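Local atomic coordinates of CBS domain-containing protein (Pyrococcus horikoshii, PDB entry 2YZQ), a protein that is of unknown function but binds S-adenosylmethionine through its CBS domains and may act as a sensor of that ligand. Residues G46-R52 with L65-V70; Y91-V95 with I106-G110; I112-F117 with L273-L277. All coordinates share one frame; numbering follows the deposited sequence.

Contact 1: residues G46-R52 with L65-V70; sequences GIISVKR and LVKRDV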
ATOM      1  N   GLY A  46      -2.359  20.596  -5.427  1.00 26.53           N
ATOM      2  CA  GLY A  46      -3.040  19.316  -5.300  1.00 27.82           C
ATOM      3  C   GLY A  46      -2.334  18.169  -5.999  1.00 29.22           C
ATOM      4  O   GLY A  46      -1.180  18.291  -6.405  1.00 28.04           O
ATOM      5  N   ILE A  47      -3.026  17.041  -6.127  1.00 29.66           N
ATOM      6  CA  ILE A  47      -2.459  15.875  -6.790  1.00 31.26           C
ATOM      7  C   ILE A  47      -3.528  15.191  -7.634  1.00 31.27           C
ATOM      8  O   ILE A  47      -4.709  15.208  -7.287  1.00 31.73           O
ATOM      9  CB  ILE A  47      -1.893  14.863  -5.763  1.00 32.36           C
ATOM     10  CG1 ILE A  47      -1.042  13.812  -6.477  1.00 33.34           C
ATOM     11  CG2 ILE A  47      -3.030  14.180  -5.019  1.00 33.36           C
ATOM     12  CD1 ILE A  47      -0.261  12.915  -5.536  1.00 34.85           C
ATOM     13  N   ILE A  48      -3.114  14.605  -8.750  1.00 32.74           N
ATOM     14  CA  ILE A  48      -4.044  13.911  -9.631  1.00 34.97           C
ATOM     15  C   ILE A  48      -3.577  12.477  -9.855  1.00 36.24           C
ATOM     16  O   ILE A  48      -2.413  12.232 -10.176  1.00 35.23           O
ATOM     17  CB  ILE A  48      -4.174  14.634 -10.997  1.00 35.03           C
ATOM     18  CG1 ILE A  48      -5.234  13.937 -11.857  1.00 35.53           C
ATOM     19  CG2 ILE A  48      -2.836  14.650 -11.719  1.00 35.11           C
ATOM     20  CD1 ILE A  48      -6.623  13.963 -11.253  1.00 36.24           C
ATOM     21  N   SER A  49      -4.492  11.529  -9.675  1.00 38.21           N
ATOM     22  CA  SER A  49      -4.181  10.116  -9.847  1.00 40.16           C
ATOM     23  C   SER A  49      -4.707   9.594 -11.178  1.00 41.08           C
ATOM     24  O   SER A  49      -5.744  10.043 -11.666  1.00 41.20           O
ATOM     25  CB  SER A  49      -4.787   9.306  -8.701  1.00 40.48           C
ATOM     26  OG  SER A  49      -6.191   9.494  -8.635  1.00 41.97           O
ATOM     27  N   VAL A  50      -3.985   8.642 -11.763  1.00 43.16           N
ATOM     28  CA  VAL A  50      -4.379   8.056 -13.037  1.00 45.13           C
ATOM     29  C   VAL A  50      -5.693   7.290 -12.900  1.00 46.77           C
ATOM     30  O   VAL A  50      -6.525   7.303 -13.807  1.00 46.21           O
ATOM     31  CB  VAL A  50      -3.284   7.102 -13.572  1.00 45.18           C
ATOM     32  CG1 VAL A  50      -3.048   5.970 -12.589  1.00 45.91           C
ATOM     33  CG2 VAL A  50      -3.686   6.558 -14.933  1.00 45.60           C
ATOM     34  N   LYS A  51      -5.881   6.629 -11.761  1.00 49.01           N
ATOM     35  CA  LYS A  51      -7.101   5.868 -11.517  1.00 51.68           C
ATOM     36  C   LYS A  51      -8.334   6.763 -11.555  1.00 53.11           C
ATOM     37  O   LYS A  51      -9.393   6.351 -12.027  1.00 53.59           O
ATOM     38  CB  LYS A  51      -7.031   5.153 -10.164  1.00 52.15           C
ATOM     39  CG  LYS A  51      -6.155   3.910 -10.156  1.00 52.85           C
ATOM     40  CD  LYS A  51      -6.195   3.224  -8.800  1.00 53.31           C
ATOM     41  CE  LYS A  51      -5.435   1.907  -8.822  1.00 53.75           C
ATOM     42  NZ  LYS A  51      -6.040   0.937  -9.776  1.00 53.58           N
ATOM     43  N   ARG A  52      -8.193   7.986 -11.056  1.00 55.28           N
ATOM     44  CA  ARG A  52      -9.307   8.925 -11.044  1.00 57.28           C
ATOM     45  C   ARG A  52      -9.507   9.523 -12.432  1.00 58.48           C
ATOM     46  O   ARG A  52      -9.427  10.737 -12.616  1.00 58.49           O
ATOM     47  CB  ARG A  52      -9.053  10.039 -10.026  1.00 57.65           C
ATOM     48  CG  ARG A  52     -10.264  10.922  -9.766  1.00 59.14           C
ATOM     49  CD  ARG A  52      -9.971  11.961  -8.696  1.00 60.40           C
ATOM     50  NE  ARG A  52      -9.465  11.350  -7.470  1.00 61.66           N
ATOM     51  CZ  ARG A  52      -9.207  12.019  -6.352  1.00 62.29           C
ATOM     52  NH1 ARG A  52      -9.411  13.328  -6.297  1.00 62.62           N
ATOM     53  NH2 ARG A  52      -8.741  11.378  -5.287  1.00 62.60           N
ATOM     54  N   LEU A  65     -10.888  17.231 -11.175  1.00 52.28           N
ATOM     55  CA  LEU A  65     -10.557  15.888 -10.718  1.00 51.07           C
ATOM     56  C   LEU A  65      -9.363  15.865  -9.764  1.00 50.35           C
ATOM     57  O   LEU A  65      -8.987  14.810  -9.252  1.00 50.11           O
ATOM     58  CB  LEU A  65     -10.269  14.984 -11.920  1.00 51.23           C
ATOM     59  CG  LEU A  65     -11.385  14.859 -12.958  1.00 51.57           C
ATOM     60  CD1 LEU A  65     -10.911  14.007 -14.126  1.00 51.89           C
ATOM     61  CD2 LEU A  65     -12.618  14.245 -12.317  1.00 51.46           C
ATOM     62  N   VAL A  66      -8.772  17.030  -9.522  1.00 49.50           N
ATOM     63  CA  VAL A  66      -7.622  17.131  -8.630  1.00 48.91           C
ATOM     64  C   VAL A  66      -8.054  17.304  -7.175  1.00 48.17           C
ATOM     65  O   VAL A  66      -8.943  18.100  -6.879  1.00 47.91           O
ATOM     66  CB  VAL A  66      -6.725  18.331  -9.017  1.00 49.24           C
ATOM     67  CG1 VAL A  66      -5.490  18.362  -8.129  1.00 49.98           C
ATOM     68  CG2 VAL A  66      -6.330  18.237 -10.480  1.00 50.14           C
ATOM     69  N   LYS A  67      -7.429  16.555  -6.271  1.00 47.94           N
ATOM     70  CA  LYS A  67      -7.749  16.667  -4.851  1.00 48.50           C
ATOM     71  C   LYS A  67      -6.802  17.680  -4.216  1.00 48.27           C
ATOM     72  O   LYS A  67      -5.582  17.563  -4.339  1.00 47.61           O
ATOM     73  CB  LYS A  67      -7.629  15.308  -4.151  1.00 49.59           C
ATOM     74  CG  LYS A  67      -6.270  14.641  -4.270  1.00 50.32           C
ATOM     75  CD  LYS A  67      -6.208  13.370  -3.432  1.00 51.25           C
ATOM     76  CE  LYS A  67      -6.402  13.679  -1.953  1.00 51.87           C
ATOM     77  NZ  LYS A  67      -6.335  12.463  -1.098  1.00 52.92           N
ATOM     78  N   ARG A  68      -7.374  18.673  -3.541  1.00 48.27           N
ATOM     79  CA  ARG A  68      -6.593  19.735  -2.914  1.00 48.62           C
ATOM     80  C   ARG A  68      -6.029  19.394  -1.540  1.00 47.04           C
ATOM     81  O   ARG A  68      -4.905  19.774  -1.214  1.00 46.96           O
ATOM     82  CB  ARG A  68      -7.440  21.007  -2.801  1.00 51.10           C
ATOM     83  CG  ARG A  68      -8.553  20.923  -1.765  1.00 54.87           C
ATOM     84  CD  ARG A  68      -9.351  22.216  -1.689  1.00 58.36           C
ATOM     85  NE  ARG A  68     -10.161  22.440  -2.883  1.00 61.17           N
ATOM     86  CZ  ARG A  68     -11.155  21.645  -3.273  1.00 62.38           C
ATOM     87  NH1 ARG A  68     -11.465  20.569  -2.561  1.00 63.35           N
ATOM     88  NH2 ARG A  68     -11.841  21.928  -4.372  1.00 63.74           N
ATOM     89  N   ASP A  69      -6.810  18.687  -0.731  1.00 45.50           N
ATOM     90  CA  ASP A  69      -6.378  18.324   0.614  1.00 43.73           C
ATOM     91  C   ASP A  69      -5.423  17.135   0.624  1.00 40.94           C
ATOM     92  O   ASP A  69      -5.808  16.025   0.984  1.00 41.07           O
ATOM     93  CB  ASP A  69      -7.598  18.016   1.489  1.00 46.27           C
ATOM     94  CG  ASP A  69      -7.231  17.801   2.945  1.00 48.02           C
ATOM     95  OD1 ASP A  69      -6.675  18.734   3.563  1.00 48.92           O
ATOM     96  OD2 ASP A  69      -7.498  16.699   3.472  1.00 50.14           O
ATOM     97  N   VAL A  70      -4.177  17.377   0.227  1.00 38.05           N
ATOM     98  CA  VAL A  70      -3.163  16.328   0.198  1.00 34.33           C
ATOM     99  C   VAL A  70      -2.094  16.597   1.254  1.00 31.39           C
ATOM    100  O   VAL A  70      -1.706  17.742   1.479  1.00 30.49           O
ATOM    101  CB  VAL A  70      -2.479  16.239  -1.184  1.00 35.14           C
ATOM    102  CG1 VAL A  70      -3.519  15.959  -2.257  1.00 35.20           C
ATOM    103  CG2 VAL A  70      -1.736  17.531  -1.484  1.00 35.69           C
TER
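I47 and K67 pair where the outer edge of strand 44-49, in a CBS domain, picks up a single antiparallel bridge from the segment 65-70. The two residues form a hydrogen-bonded pair: I47 N donates to K67 O and K67 N to I47 O, each over 3.2 Å. Their side chains run alongside one another in the same direction, and I47 CG2 meets both K67 CG, at 3.4 Å, and V70 CG1, at 3.3 Å, closer than usual carbon contacts. K67 reaches this place because its CG sits between the backbone N and the carbonyl carbon (chi1 57°), over the bridge; farther out the lysine makes a cation-pi contact with Y91. R52 crosses K67 at about a right angle, with K67 CB near the plane of the guanidinium, at its edge. With an alanine in place of K67, Y91 would probably lose its cationic partner and I47 CG2 one wall of its packing. Beside the bridge, V66 CG1 rests 3.4 Å from I47 O, and the end of I48 reaches L65. Two groups from segment 46-52 converge on L65 O: R52 NH1 through a weak hydrogen bond of 3.3 Å, and I48 CD1 by packing at 3.2 Å.

Contact 2: residues Y91-V95 with I106-G110; sequences YRRVV and ILTVG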
ATOM      1  N   TYR A  91      -3.969   8.245   3.331  1.00 25.39           N
ATOM      2  CA  TYR A  91      -3.477   8.453   1.975  1.00 24.36           C
ATOM      3  C   TYR A  91      -2.081   7.835   1.900  1.00 22.54           C
ATOM      4  O   TYR A  91      -1.309   7.924   2.852  1.00 23.46           O
ATOM      5  CB  TYR A  91      -3.441   9.953   1.665  1.00 24.86           C
ATOM      6  CG  TYR A  91      -3.377  10.278   0.192  1.00 26.89           C
ATOM      7  CD1 TYR A  91      -4.366   9.837  -0.687  1.00 26.61           C
ATOM      8  CD2 TYR A  91      -2.325  11.029  -0.328  1.00 25.32           C
ATOM      9  CE1 TYR A  91      -4.306  10.135  -2.049  1.00 29.03           C
ATOM     10  CE2 TYR A  91      -2.255  11.331  -1.680  1.00 27.89           C
ATOM     11  CZ  TYR A  91      -3.244  10.882  -2.536  1.00 28.68           C
ATOM     12  OH  TYR A  91      -3.161  11.177  -3.876  1.00 31.25           O
ATOM     13  N   ARG A  92      -1.764   7.217   0.766  1.00 21.81           N
ATOM     14  CA  ARG A  92      -0.491   6.519   0.596  1.00 20.55           C
ATOM     15  C   ARG A  92       0.727   7.317   0.154  1.00 21.81           C
ATOM     16  O   ARG A  92       1.757   6.737  -0.187  1.00 20.11           O
ATOM     17  CB  ARG A  92      -0.690   5.338  -0.355  1.00 20.88           C
ATOM     18  CG  ARG A  92      -1.679   4.297   0.163  1.00 21.86           C
ATOM     19  CD  ARG A  92      -1.919   3.202  -0.869  1.00 20.47           C
ATOM     20  NE  ARG A  92      -0.696   2.477  -1.207  1.00 20.57           N
ATOM     21  CZ  ARG A  92      -0.103   1.589  -0.414  1.00 19.70           C
ATOM     22  NH1 ARG A  92      -0.621   1.304   0.778  1.00 16.95           N
ATOM     23  NH2 ARG A  92       1.011   0.989  -0.813  1.00 19.68           N
ATOM     24  N   ARG A  93       0.627   8.637   0.153  1.00 22.35           N
ATOM     25  CA  ARG A  93       1.777   9.431  -0.243  1.00 23.14           C
ATOM     26  C   ARG A  93       1.694  10.845   0.276  1.00 22.37           C
ATOM     27  O   ARG A  93       0.624  11.328   0.641  1.00 21.36           O
ATOM     28  CB  ARG A  93       1.917   9.451  -1.767  1.00 27.40           C
ATOM     29  CG  ARG A  93       0.812  10.193  -2.489  1.00 30.36           C
ATOM     30  CD  ARG A  93       0.891   9.961  -3.988  1.00 35.32           C
ATOM     31  NE  ARG A  93       0.754   8.545  -4.325  1.00 38.06           N
ATOM     32  CZ  ARG A  93      -0.323   7.812  -4.055  1.00 40.09           C
ATOM     33  NH1 ARG A  93      -1.366   8.355  -3.443  1.00 41.35           N
ATOM     34  NH2 ARG A  93      -0.357   6.531  -4.393  1.00 42.06           N
ATOM     35  N   VAL A  94       2.848  11.496   0.326  1.00 19.77           N
ATOM     36  CA  VAL A  94       2.934  12.872   0.772  1.00 18.90           C
ATOM     37  C   VAL A  94       3.801  13.610  -0.235  1.00 17.74           C
ATOM     38  O   VAL A  94       4.748  13.049  -0.779  1.00 17.65           O
ATOM     39  CB  VAL A  94       3.580  12.993   2.177  1.00 20.58           C
ATOM     40  CG1 VAL A  94       2.773  12.188   3.190  1.00 20.41           C
ATOM     41  CG2 VAL A  94       5.025  12.515   2.141  1.00 21.21           C
ATOM     42  N   VAL A  95       3.453  14.859  -0.508  1.00 16.48           N
ATOM     43  CA  VAL A  95       4.240  15.656  -1.430  1.00 16.88           C
ATOM     44  C   VAL A  95       5.214  16.437  -0.560  1.00 15.40           C
ATOM     45  O   VAL A  95       4.836  16.959   0.491  1.00 15.93           O
ATOM     46  CB  VAL A  95       3.360  16.642  -2.237  1.00 18.38           C
ATOM     47  CG1 VAL A  95       4.239  17.500  -3.152  1.00 18.78           C
ATOM     48  CG2 VAL A  95       2.345  15.866  -3.067  1.00 20.68           C
ATOM     49  N   ILE A 106       8.497  13.403  -3.704  1.00 15.22           N
ATOM     50  CA  ILE A 106       7.282  12.660  -3.402  1.00 16.74           C
ATOM     51  C   ILE A 106       7.708  11.471  -2.551  1.00 15.03           C
ATOM     52  O   ILE A 106       8.715  10.820  -2.835  1.00 14.41           O
ATOM     53  CB  ILE A 106       6.585  12.143  -4.681  1.00 18.10           C
ATOM     54  CG1 ILE A 106       6.052  13.318  -5.503  1.00 23.10           C
ATOM     55  CG2 ILE A 106       5.439  11.196  -4.306  1.00 20.86           C
ATOM     56  CD1 ILE A 106       5.037  14.182  -4.771  1.00 26.99           C
ATOM     57  N   LEU A 107       6.954  11.203  -1.494  1.00 15.55           N
ATOM     58  CA  LEU A 107       7.267  10.092  -0.606  1.00 15.28           C
ATOM     59  C   LEU A 107       6.043   9.201  -0.482  1.00 15.49           C
ATOM     60  O   LEU A 107       4.984   9.655  -0.061  1.00 17.00           O
ATOM     61  CB  LEU A 107       7.655  10.615   0.774  1.00 16.03           C
ATOM     62  CG  LEU A 107       7.897   9.560   1.857  1.00 17.56           C
ATOM     63  CD1 LEU A 107       9.160   8.768   1.533  1.00 17.21           C
ATOM     64  CD2 LEU A 107       8.025  10.239   3.208  1.00 18.75           C
ATOM     65  N   THR A 108       6.193   7.935  -0.852  1.00 15.21           N
ATOM     66  CA  THR A 108       5.078   6.997  -0.778  1.00 15.77           C
ATOM     67  C   THR A 108       5.290   5.954   0.305  1.00 15.51           C
ATOM     68  O   THR A 108       6.375   5.828   0.863  1.00 13.55           O
ATOM     69  CB  THR A 108       4.891   6.233  -2.099  1.00 15.95           C
ATOM     70  OG1 THR A 108       5.974   5.310  -2.276  1.00 17.16           O
ATOM     71  CG2 THR A 108       4.857   7.195  -3.270  1.00 17.97           C
ATOM     72  N   VAL A 109       4.232   5.207   0.599  1.00 15.74           N
ATOM     73  CA  VAL A 109       4.321   4.143   1.584  1.00 15.85           C
ATOM     74  C   VAL A 109       5.331   3.136   1.047  1.00 14.69           C
ATOM     75  O   VAL A 109       6.146   2.601   1.797  1.00 14.89           O
ATOM     76  CB  VAL A 109       2.960   3.443   1.777  1.00 16.46           C
ATOM     77  CG1 VAL A 109       3.137   2.196   2.627  1.00 15.57           C
ATOM     78  CG2 VAL A 109       1.981   4.394   2.441  1.00 18.00           C
ATOM     79  N   GLY A 110       5.272   2.899  -0.260  1.00 15.63           N
ATOM     80  CA  GLY A 110       6.189   1.967  -0.894  1.00 14.66           C
ATOM     81  C   GLY A 110       7.635   2.367  -0.664  1.00 15.21           C
ATOM     82  O   GLY A 110       8.482   1.521  -0.377  1.00 15.38           O
TER
HETATM   83  O   HOH W   1       3.247   3.009  -2.125  1.00 23.12           O
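R92 and V109 meet where the hairpin of strands 93-97 and 103-108 gives way to helix 109-117. Starting at the arginine's root, R92 CB lies 4.0 Å from V109 CG2. CG stands anti to the carbonyl carbon (chi1 -62°); the chain then bends at chi3, and the arginine crosses the valine side chain at about a right angle. CZ comes 4.2 Å from V109 CB, a carbon that lies over one face of the guanidinium, displaced toward its rim. At the tip, NH2 forms a salt bridge with D270 and a weak hydrogen bond to a water, which also accepts from G110 N at 2.8 Å. The side chain of R92 lies about 7 Å from the bound S-adenosylmethionine. The backbone of R92 is held too, since its O accepts from V109 N at 3.0 Å. Farther along the hairpin, V94 and L107 form a hydrogen-bonded pair, V94 N to L107 O measuring 2.8 Å, and V94 CG2 packs on L107 CB at 3.5 Å. V94, L107 and V109 all touch M86 of helix 79-89, whereas R93 and V95 turn to the other face, against strand 44-49.

Contact 3: residues I112-F117 with L273-L277; sequences IIRRYF and LLKVL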
ATOM      1  N   ILE A 112       8.870   4.070   1.813  1.00 12.83           N
ATOM      2  CA  ILE A 112       9.232   3.832   3.200  1.00 12.91           C
ATOM      3  C   ILE A 112       9.537   2.354   3.425  1.00 14.05           C
ATOM      4  O   ILE A 112      10.497   2.014   4.103  1.00 13.97           O
ATOM      5  CB  ILE A 112       8.112   4.310   4.149  1.00 13.85           C
ATOM      6  CG1 ILE A 112       7.973   5.834   4.030  1.00 14.40           C
ATOM      7  CG2 ILE A 112       8.429   3.905   5.584  1.00 15.06           C
ATOM      8  CD1 ILE A 112       6.909   6.442   4.911  1.00 16.74           C
ATOM      9  N   ILE A 113       8.735   1.478   2.835  1.00 14.19           N
ATOM     10  CA  ILE A 113       8.951   0.043   2.983  1.00 15.47           C
ATOM     11  C   ILE A 113      10.259  -0.418   2.333  1.00 15.04           C
ATOM     12  O   ILE A 113      11.102  -1.043   2.980  1.00 15.34           O
ATOM     13  CB  ILE A 113       7.797  -0.767   2.344  1.00 17.72           C
ATOM     14  CG1 ILE A 113       6.477  -0.441   3.046  1.00 22.80           C
ATOM     15  CG2 ILE A 113       8.108  -2.263   2.401  1.00 16.37           C
ATOM     16  CD1 ILE A 113       6.499  -0.644   4.535  1.00 24.39           C
ATOM     17  N   ARG A 114      10.419  -0.093   1.056  1.00 16.45           N
ATOM     18  CA  ARG A 114      11.587  -0.507   0.284  1.00 17.31           C
ATOM     19  C   ARG A 114      12.918   0.169   0.605  1.00 17.28           C
ATOM     20  O   ARG A 114      13.959  -0.493   0.644  1.00 18.18           O
ATOM     21  CB  ARG A 114      11.292  -0.331  -1.209  1.00 18.80           C
ATOM     22  CG  ARG A 114      10.146  -1.192  -1.722  1.00 24.16           C
ATOM     23  CD  ARG A 114       9.700  -0.757  -3.109  1.00 28.01           C
ATOM     24  NE  ARG A 114       9.085   0.569  -3.083  1.00 32.63           N
ATOM     25  CZ  ARG A 114       8.507   1.149  -4.129  1.00 34.80           C
ATOM     26  NH1 ARG A 114       8.461   0.522  -5.299  1.00 36.45           N
ATOM     27  NH2 ARG A 114       7.964   2.353  -4.007  1.00 34.73           N
ATOM     28  N   ARG A 115      12.889   1.477   0.830  1.00 16.93           N
ATOM     29  CA  ARG A 115      14.115   2.226   1.095  1.00 16.33           C
ATOM     30  C   ARG A 115      14.477   2.395   2.559  1.00 17.23           C
ATOM     31  O   ARG A 115      15.628   2.681   2.888  1.00 17.58           O
ATOM     32  CB  ARG A 115      14.019   3.608   0.449  1.00 16.88           C
ATOM     33  CG  ARG A 115      13.788   3.580  -1.049  1.00 19.16           C
ATOM     34  CD  ARG A 115      13.443   4.965  -1.586  1.00 20.72           C
ATOM     35  NE  ARG A 115      13.224   4.936  -3.031  1.00 23.89           N
ATOM     36  CZ  ARG A 115      12.738   5.949  -3.742  1.00 22.74           C
ATOM     37  NH1 ARG A 115      12.410   7.089  -3.147  1.00 22.34           N
ATOM     38  NH2 ARG A 115      12.577   5.822  -5.054  1.00 24.51           N
ATOM     39  N   TYR A 116      13.503   2.210   3.442  1.00 16.31           N
ATOM     40  CA  TYR A 116      13.752   2.393   4.862  1.00 14.99           C
ATOM     41  C   TYR A 116      13.612   1.130   5.709  1.00 16.10           C
ATOM     42  O   TYR A 116      14.610   0.575   6.171  1.00 16.56           O
ATOM     43  CB  TYR A 116      12.830   3.496   5.387  1.00 17.13           C
ATOM     44  CG  TYR A 116      13.054   3.866   6.831  1.00 19.99           C
ATOM     45  CD1 TYR A 116      14.298   4.314   7.273  1.00 22.05           C
ATOM     46  CD2 TYR A 116      12.012   3.796   7.754  1.00 22.42           C
ATOM     47  CE1 TYR A 116      14.499   4.685   8.597  1.00 23.81           C
ATOM     48  CE2 TYR A 116      12.202   4.167   9.078  1.00 24.11           C
ATOM     49  CZ  TYR A 116      13.447   4.610   9.494  1.00 24.61           C
ATOM     50  OH  TYR A 116      13.639   4.983  10.805  1.00 27.31           O
ATOM     51  N   PHE A 117      12.385   0.659   5.914  1.00 16.15           N
ATOM     52  CA  PHE A 117      12.199  -0.530   6.739  1.00 15.16           C
ATOM     53  C   PHE A 117      12.998  -1.744   6.269  1.00 15.31           C
ATOM     54  O   PHE A 117      13.544  -2.483   7.083  1.00 16.81           O
ATOM     55  CB  PHE A 117      10.712  -0.908   6.830  1.00 14.63           C
ATOM     56  CG  PHE A 117       9.887   0.043   7.660  1.00 16.26           C
ATOM     57  CD1 PHE A 117      10.328   0.463   8.912  1.00 18.03           C
ATOM     58  CD2 PHE A 117       8.656   0.495   7.199  1.00 16.47           C
ATOM     59  CE1 PHE A 117       9.550   1.321   9.693  1.00 18.61           C
ATOM     60  CE2 PHE A 117       7.871   1.350   7.972  1.00 17.49           C
ATOM     61  CZ  PHE A 117       8.320   1.763   9.219  1.00 17.98           C
ATOM     62  N   LEU A 273       2.729  -0.796   8.934  1.00 14.16           N
ATOM     63  CA  LEU A 273       4.103  -0.621   9.378  1.00 15.24           C
ATOM     64  C   LEU A 273       4.406   0.842   9.697  1.00 16.31           C
ATOM     65  O   LEU A 273       5.325   1.135  10.458  1.00 16.88           O
ATOM     66  CB  LEU A 273       5.062  -1.163   8.312  1.00 13.86           C
ATOM     67  CG  LEU A 273       4.966  -2.683   8.127  1.00 15.07           C
ATOM     68  CD1 LEU A 273       5.928  -3.136   7.038  1.00 14.96           C
ATOM     69  CD2 LEU A 273       5.288  -3.382   9.441  1.00 16.65           C
ATOM     70  N   LEU A 274       3.618   1.757   9.137  1.00 16.67           N
ATOM     71  CA  LEU A 274       3.817   3.183   9.392  1.00 17.31           C
ATOM     72  C   LEU A 274       3.634   3.485  10.878  1.00 17.71           C
ATOM     73  O   LEU A 274       4.235   4.411  11.416  1.00 17.74           O
ATOM     74  CB  LEU A 274       2.822   4.017   8.584  1.00 18.31           C
ATOM     75  CG  LEU A 274       2.906   3.928   7.058  1.00 18.61           C
ATOM     76  CD1 LEU A 274       1.790   4.750   6.447  1.00 18.55           C
ATOM     77  CD2 LEU A 274       4.264   4.428   6.578  1.00 19.85           C
ATOM     78  N   LYS A 275       2.804   2.688  11.542  1.00 18.16           N
ATOM     79  CA  LYS A 275       2.542   2.891  12.959  1.00 18.55           C
ATOM     80  C   LYS A 275       3.795   2.703  13.811  1.00 18.14           C
ATOM     81  O   LYS A 275       3.880   3.206  14.934  1.00 19.54           O
ATOM     82  CB  LYS A 275       1.438   1.938  13.417  1.00 20.14           C
ATOM     83  CG  LYS A 275       0.153   2.091  12.613  1.00 23.44           C
ATOM     84  CD  LYS A 275      -0.948   1.193  13.141  1.00 26.20           C
ATOM     85  CE  LYS A 275      -0.580  -0.277  13.020  1.00 24.69           C
ATOM     86  NZ  LYS A 275      -1.624  -1.125  13.665  1.00 32.45           N
ATOM     87  N   VAL A 276       4.765   1.970  13.277  1.00 18.11           N
ATOM     88  CA  VAL A 276       6.012   1.734  13.987  1.00 20.13           C
ATOM     89  C   VAL A 276       6.771   3.051  14.161  1.00 21.55           C
ATOM     90  O   VAL A 276       7.443   3.263  15.172  1.00 21.32           O
ATOM     91  CB  VAL A 276       6.906   0.743  13.216  1.00 20.17           C
ATOM     92  CG1 VAL A 276       8.240   0.574  13.928  1.00 22.56           C
ATOM     93  CG2 VAL A 276       6.190  -0.593  13.081  1.00 21.77           C
ATOM     94  N   LEU A 277       6.655   3.931  13.173  1.00 23.63           N
ATOM     95  CA  LEU A 277       7.332   5.225  13.205  1.00 25.27           C
ATOM     96  C   LEU A 277       6.738   6.201  14.216  1.00 28.10           C
ATOM     97  O   LEU A 277       7.371   7.193  14.571  1.00 27.71           O
ATOM     98  CB  LEU A 277       7.318   5.860  11.814  1.00 24.45           C
ATOM     99  CG  LEU A 277       8.277   5.245  10.795  1.00 24.93           C
ATOM    100  CD1 LEU A 277       7.950   5.743   9.396  1.00 23.49           C
ATOM    101  CD2 LEU A 277       9.706   5.605  11.174  1.00 26.72           C
TER
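The outer atoms of the F117 ring, CE2 and CZ, reach the turn of 273-277, and here the contact is tightest: CZ lies 3.3 Å from L273 O, while CE2 is 3.8 Å from L273 CB. The F117 and L273 side chains lie antiparallel, each passing the other. CG of F117 lies anti to the carbonyl carbon (chi1 -71°), which carries the ring out to this turn, and CZ also meets L277 CG at 3.8 Å. L277 CD2 touches Y116 CE2 at 3.6 Å, and the hydroxyl of Y116 is hydrogen-bonded to that of Y123. Next to F117, I113 CD1 abuts L273 CD1 at 3.6 Å, the two side chains crossing at about a right angle; I112 CD1 and L274 CD2 repeat that crossing at 3.7 Å. Apart from the carbonyl of L273, these contacts are apolar; they join a helix of one CBS domain to the end of another, far apart in sequence, so the interface fastens the N-terminal part of the chain to its C-terminal part. Helix 109-117 widens here into a pi-type turn, in which F117 N bonds to I112 O. Helices 79-89 and 240-250 close over the apolar residues, with M86 touching both I112 and L274. V276 and L277 are partly exposed, and packing is sparser toward V276, whose CB comes no nearer to F117 CZ than 4.4 Å.

In the fold
The three contacts follow one another along the chain in series; contact 1 lies toward the periphery, while contacts 2 and 3 lie nearer the middle of the chain. Contact 1 borders the three-stranded sheet that includes strand 44-49; its centre lies 13 Å from that of contact 2, and the two touch through I47 with Y91 and R93. Contact 2 belongs to the neighbouring four-stranded sheet and shares helix 109-117 with contact 3, 11 Å away between centres. Contacts 1 and 3 do not touch, their nearest atoms being about 13 Å apart. Contact 1 joins the first two CBS regions, contact 2 lies within the second, and contact 3 ties the second to the C-terminal one, which contributes to the S-adenosylmethionine site.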